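Local coordinates for protein listeriolysin O (Listeria monocytogenes, PDB 4CDB) that binds cholesterol-containing host membranes, changes shape and inserts into them, assembling oligomeric pores that lyse the cell, at residues K214-N219 / S257-R262. Sequence-based numbering, arbitrary orientation.
Sequences KQIYYN and SVAYGR
Tyr218 CG sits between its own backbone N and carbonyl carbon (chi1 56°), and Tyr260 CG sits anti to its carbonyl carbon (chi1 -64°). The pairing puts both side chains on one face of the sheet; the torsions lay Tyr260 CB over the Tyr218 ring, 3.9 Å from its centroid, as a CH-pi contact. The ring planes are nearly parallel but slid apart, with centroids 5.2 Å apart. Val144 and Val148 of helix 137-152 pack against this pair.

The strands run antiparallel, and Tyr217 and Tyr218 both face Tyr260 in a classic beta bulge. Tyr217 N donates to Tyr260 O (2.9 Å), and Tyr260 N to Tyr218 O (3.0 Å). Beyond the bulge, the backbones of Gln215 and Arg262 bond in both directions. Their side chains run side by side, and Arg262 NH1 meets Gln215 OE1 at 2.8 Å, near the guanidinium plane. Tyr217 OH rests 3.6 Å from Arg262 CB and is hydrogen-bonded to Gly335 O. On the other face, Ala259 CB meets Ile216 CG2 at 3.8 Å.

At Gly261 the chain turns a corner. A CB there would clash with Gln215 O and jam against Tyr260 O, so the bend suits a residue without one. Strand 207-222 pairs with 252-260 before the corner and 262-270 after it, in the large antiparallel sheet of this cholesterol-dependent cytolysin. It follows membrane-inserting segment 196-205; 262-270 precedes another, 274-283. Arg262 is buried, and its NH2 bonds weakly to Ile331 O. The neutral Gln215 amide accepts a hydrogen bond but would not cancel the charge, and nearby Lys334 would probably add to it.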
loop_
_atom_site.group_PDB
_atom_site.type_symbol
_atom_site.label_atom_id
_atom_site.label_comp_id
_atom_site.label_asym_id
_atom_site.label_seq_id
_atom_site.Cartn_x
_atom_site.Cartn_y
_atom_site.Cartn_z
ATOM N N LYS A 214 -3.724 -7.550 -8.775
ATOM C CA LYS A 214 -3.826 -7.889 -10.190
ATOM C C LYS A 214 -4.053 -9.378 -10.410
ATOM O O LYS A 214 -3.335 -10.217 -9.862
ATOM C CB LYS A 214 -2.572 -7.447 -10.955
ATOM C CG LYS A 214 -2.386 -5.942 -11.087
ATOM C CD LYS A 214 -1.261 -5.620 -12.069
ATOM C CE LYS A 214 -1.045 -4.120 -12.213
ATOM N NZ LYS A 214 -0.538 -3.506 -10.954
ATOM N N GLN A 215 -5.060 -9.694 -11.217
ATOM C CA GLN A 215 -5.281 -11.056 -11.684
ATOM C C GLN A 215 -5.030 -11.117 -13.190
ATOM O O GLN A 215 -5.871 -10.707 -13.992
ATOM C CB GLN A 215 -6.697 -11.522 -11.337
ATOM C CG GLN A 215 -6.923 -11.725 -9.844
ATOM C CD GLN A 215 -8.390 -11.796 -9.473
ATOM O OE1 GLN A 215 -9.223 -11.106 -10.057
ATOM N NE2 GLN A 215 -8.714 -12.638 -8.495
ATOM N N ILE A 216 -3.855 -11.613 -13.564
ATOM C CA ILE A 216 -3.448 -11.643 -14.964
ATOM C C ILE A 216 -3.832 -12.967 -15.619
ATOM O O ILE A 216 -3.372 -14.031 -15.206
ATOM C CB ILE A 216 -1.929 -11.422 -15.105
ATOM C CG1 ILE A 216 -1.510 -10.147 -14.372
ATOM C CG2 ILE A 216 -1.526 -11.376 -16.576
ATOM C CD1 ILE A 216 -0.010 -9.979 -14.234
ATOM N N TYR A 217 -4.673 -12.892 -16.647
ATOM C CA TYR A 217 -5.157 -14.081 -17.334
ATOM C C TYR A 217 -4.173 -14.555 -18.399
ATOM O O TYR A 217 -4.004 -15.758 -18.611
ATOM C CB TYR A 217 -6.524 -13.810 -17.962
ATOM C CG TYR A 217 -7.579 -13.389 -16.963
ATOM C CD1 TYR A 217 -7.565 -13.877 -15.664
ATOM C CD2 TYR A 217 -8.585 -12.498 -17.319
ATOM C CE1 TYR A 217 -8.526 -13.496 -14.746
ATOM C CE2 TYR A 217 -9.551 -12.111 -16.406
ATOM C CZ TYR A 217 -9.515 -12.612 -15.122
ATOM O OH TYR A 217 -10.473 -12.228 -14.211
ATOM N N TYR A 218 -3.531 -13.604 -19.069
ATOM C CA TYR A 218 -2.548 -13.924 -20.096
ATOM C C TYR A 218 -1.674 -12.726 -20.451
ATOM O O TYR A 218 -2.045 -11.575 -20.205
ATOM C CB TYR A 218 -3.230 -14.473 -21.356
ATOM C CG TYR A 218 -4.287 -13.562 -21.943
ATOM C CD1 TYR A 218 -3.958 -12.610 -22.899
ATOM C CD2 TYR A 218 -5.615 -13.662 -21.549
ATOM C CE1 TYR A 218 -4.920 -11.779 -23.442
ATOM C CE2 TYR A 218 -6.584 -12.836 -22.085
ATOM C CZ TYR A 218 -6.232 -11.896 -23.031
ATOM O OH TYR A 218 -7.196 -11.074 -23.565
ATOM N N ASN A 219 -0.510 -13.016 -21.023
ATOM C CA ASN A 219 0.379 -11.991 -21.547
ATOM C C ASN A 219 0.580 -12.169 -23.043
ATOM O O ASN A 219 0.746 -13.290 -23.529
ATOM C CB ASN A 219 1.734 -12.034 -20.836
ATOM C CG ASN A 219 1.631 -11.691 -19.367
ATOM O OD1 ASN A 219 1.805 -10.537 -18.974
ATOM N ND2 ASN A 219 1.347 -12.693 -18.543
ATOM N N SER A 257 5.585 -6.381 -24.145
ATOM C CA SER A 257 4.626 -7.318 -23.568
ATOM C C SER A 257 3.517 -6.590 -22.819
ATOM O O SER A 257 3.771 -5.592 -22.150
ATOM C CB SER A 257 5.336 -8.287 -22.622
ATOM O OG SER A 257 4.424 -9.217 -22.069
ATOM N N VAL A 258 2.291 -7.093 -22.938
ATOM C CA VAL A 258 1.148 -6.511 -22.244
ATOM C C VAL A 258 0.423 -7.567 -21.419
ATOM O O VAL A 258 0.089 -8.641 -21.925
ATOM C CB VAL A 258 0.135 -5.881 -23.228
ATOM C CG1 VAL A 258 -1.085 -5.350 -22.477
ATOM C CG2 VAL A 258 0.785 -4.771 -24.041
ATOM N N ALA A 259 0.186 -7.263 -20.146
ATOM C CA ALA A 259 -0.569 -8.155 -19.273
ATOM C C ALA A 259 -2.057 -7.807 -19.308
ATOM O O ALA A 259 -2.442 -6.653 -19.098
ATOM C CB ALA A 259 -0.040 -8.088 -17.845
ATOM N N TYR A 260 -2.889 -8.805 -19.589
ATOM C CA TYR A 260 -4.333 -8.609 -19.653
ATOM C C TYR A 260 -5.009 -9.308 -18.482
ATOM O O TYR A 260 -4.591 -10.391 -18.072
ATOM C CB TYR A 260 -4.899 -9.163 -20.964
ATOM C CG TYR A 260 -4.412 -8.458 -22.213
ATOM C CD1 TYR A 260 -3.194 -8.791 -22.791
ATOM C CD2 TYR A 260 -5.183 -7.480 -22.827
ATOM C CE1 TYR A 260 -2.749 -8.160 -23.936
ATOM C CE2 TYR A 260 -4.747 -6.841 -23.976
ATOM C CZ TYR A 260 -3.528 -7.186 -24.525
ATOM O OH TYR A 260 -3.085 -6.558 -25.667
ATOM N N GLY A 261 -6.058 -8.691 -17.949
ATOM C CA GLY A 261 -6.804 -9.297 -16.864
ATOM C C GLY A 261 -7.662 -8.349 -16.050
ATOM O O GLY A 261 -8.245 -7.398 -16.572
ATOM N N ARG A 262 -7.729 -8.622 -14.753
ATOM C CA ARG A 262 -8.618 -7.907 -13.849
ATOM C C ARG A 262 -7.801 -7.298 -12.719
ATOM O O ARG A 262 -6.910 -7.951 -12.174
ATOM C CB ARG A 262 -9.656 -8.885 -13.292
ATOM C CG ARG A 262 -10.613 -8.319 -12.258
ATOM C CD ARG A 262 -11.596 -9.395 -11.814
ATOM N NE ARG A 262 -12.561 -8.906 -10.836
ATOM C CZ ARG A 262 -12.419 -9.028 -9.521
ATOM N NH1 ARG A 262 -11.347 -9.629 -9.023
ATOM N NH2 ARG A 262 -13.349 -8.553 -8.704
#